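Local coordinates for protein deoxyhypusine hydroxylase (Homo sapiens, PDB 4D50) that hydroxylates the deoxyhypusine residue of translation initiation factor eIF5A with molecular oxygen at a diiron centre, completing the formation of hypusine, at residues R211-V214 and G215-L218. Residues are numbered along the deposited sequence; the frame is centred on the assembly and turned at random.
Sequences RHEV and GYVL. With FE (Fe (III) ion), chain C; PER (peroxide ion), chain E.
Residues 211-214 and 215-218 are consecutive turns of helix 208-221, joined by four i to i+4 backbone hydrogen bonds: Gly215 N to Arg211 O, Tyr216 N to His212 O, Val217 N to Glu213 O and Leu218 N to Val214 O. The third, 2.9 Å from Val217 N to Glu213 O, runs straightest, with an N-H...O angle of 166°.

Among the side chains, Glu213 and Tyr216 lie alongside each other. With CG anti to the backbone N (chi1 -161°) and a bend at chi2, Glu213 brings OE2 within 3.4 Å of Tyr216 CD1, carboxylate and ring planes 57° apart. One turn apart, Val214 and Leu218 lie side by side, with Val214 CG1 3.8 Å from Leu218 CD1, while Val217 CG2 presses against Val214 O at 3.1 Å.

His212 serves the metal: NE2 binds an iron(III) at 2.3 Å, and peroxide O1 coordinates the same iron at 2.2 Å. Its other ring nitrogen, ND1, is hydrogen-bonded to Leu209 O, which helps fix the imidazole's rotation; two waters, His94 and Glu95 complete the iron's ligands.

The segments belong to the HEAT-like repeat spanning 210-236; from there His212 and Tyr216 reach Glu246 of helix 241-254, and Tyr216 OH is hydrogen-bonded to Tyr65 OH of helix 57-70. Glu213 and Val217 pack on helix 177-190, and Leu218 joins Val217 against Leu199 of helix 193-201.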
loop_
_atom_site.group_PDB
_atom_site.type_symbol
_atom_site.label_atom_id
_atom_site.label_comp_id
_atom_site.label_asym_id
_atom_site.label_seq_id
_atom_site.Cartn_x
_atom_site.Cartn_y
_atom_site.Cartn_z
ATOM N N ARG A 211 -6.527 0.864 -10.253
ATOM C CA ARG A 211 -7.278 -0.333 -9.816
ATOM C C ARG A 211 -6.700 -0.903 -8.527
ATOM O O ARG A 211 -7.409 -1.392 -7.645
ATOM C CB ARG A 211 -7.255 -1.413 -10.895
ATOM C CG ARG A 211 -8.170 -1.004 -12.037
ATOM C CD ARG A 211 -8.493 -2.146 -12.995
ATOM N NE ARG A 211 -7.343 -2.815 -13.508
ATOM C CZ ARG A 211 -6.623 -2.419 -14.584
ATOM N NH1 ARG A 211 -6.908 -1.260 -15.204
ATOM N NH2 ARG A 211 -5.590 -3.183 -15.025
ATOM N N HIS A 212 -5.403 -0.913 -8.432
ATOM C CA HIS A 212 -4.782 -1.450 -7.245
ATOM C C HIS A 212 -5.150 -0.640 -6.032
ATOM O O HIS A 212 -5.370 -1.182 -4.967
ATOM C CB HIS A 212 -3.256 -1.652 -7.496
ATOM C CG HIS A 212 -2.299 -0.881 -6.649
ATOM N ND1 HIS A 212 -2.071 0.460 -6.838
ATOM C CD2 HIS A 212 -1.377 -1.280 -5.739
ATOM C CE1 HIS A 212 -1.196 0.877 -5.958
ATOM N NE2 HIS A 212 -0.717 -0.161 -5.319
ATOM N N GLU A 213 -5.139 0.682 -6.186
ATOM C CA GLU A 213 -5.550 1.542 -5.117
ATOM C C GLU A 213 -6.965 1.272 -4.684
ATOM O O GLU A 213 -7.262 1.306 -3.472
ATOM C CB GLU A 213 -5.333 3.015 -5.505
ATOM C CG GLU A 213 -5.308 3.900 -4.300
ATOM C CD GLU A 213 -4.076 3.728 -3.410
ATOM O OE1 GLU A 213 -2.955 3.551 -3.935
ATOM O OE2 GLU A 213 -4.268 3.799 -2.170
ATOM N N VAL A 214 -7.863 1.090 -5.651
ATOM C CA VAL A 214 -9.255 0.704 -5.341
ATOM C C VAL A 214 -9.296 -0.522 -4.460
ATOM O O VAL A 214 -10.001 -0.568 -3.421
ATOM C CB VAL A 214 -10.041 0.499 -6.652
ATOM C CG1 VAL A 214 -11.445 -0.077 -6.397
ATOM C CG2 VAL A 214 -10.224 1.852 -7.336
ATOM N N GLY A 215 -8.457 -1.492 -4.818
ATOM C CA GLY A 215 -8.307 -2.777 -4.065
ATOM C C GLY A 215 -7.881 -2.467 -2.611
ATOM O O GLY A 215 -8.431 -2.969 -1.659
ATOM N N TYR A 216 -6.854 -1.637 -2.454
ATOM C CA TYR A 216 -6.363 -1.280 -1.130
ATOM C C TYR A 216 -7.471 -0.612 -0.284
ATOM O O TYR A 216 -7.723 -1.010 0.866
ATOM C CB TYR A 216 -5.117 -0.372 -1.297
ATOM C CG TYR A 216 -4.594 0.313 -0.045
ATOM C CD1 TYR A 216 -5.050 1.596 0.337
ATOM C CD2 TYR A 216 -3.590 -0.289 0.751
ATOM C CE1 TYR A 216 -4.552 2.241 1.500
ATOM C CE2 TYR A 216 -3.096 0.364 1.874
ATOM C CZ TYR A 216 -3.599 1.605 2.254
ATOM O OH TYR A 216 -3.043 2.273 3.375
ATOM N N VAL A 217 -8.164 0.385 -0.849
ATOM C CA VAL A 217 -9.169 1.084 -0.070
ATOM C C VAL A 217 -10.384 0.189 0.246
ATOM O O VAL A 217 -10.906 0.294 1.353
ATOM C CB VAL A 217 -9.684 2.372 -0.670
ATOM C CG1 VAL A 217 -8.538 3.381 -0.953
ATOM C CG2 VAL A 217 -10.373 2.168 -1.941
ATOM N N LEU A 218 -10.706 -0.742 -0.636
ATOM C CA LEU A 218 -11.738 -1.752 -0.358
ATOM C C LEU A 218 -11.292 -2.647 0.814
ATOM O O LEU A 218 -12.138 -3.006 1.684
ATOM C CB LEU A 218 -12.114 -2.545 -1.623
ATOM C CG LEU A 218 -12.998 -1.801 -2.615
ATOM C CD1 LEU A 218 -13.063 -2.549 -3.951
ATOM C CD2 LEU A 218 -14.323 -1.386 -2.041
HETATM FE FE FE C . 1.143 -0.219 -4.024
HETATM O O1 PER E . 1.681 -2.223 -4.835
HETATM O O2 PER E . 0.912 -3.555 -4.964
HETATM O O HOH W 1 0.400 -1.394 -2.395
HETATM O O HOH W 2 0.318 1.478 -2.937
#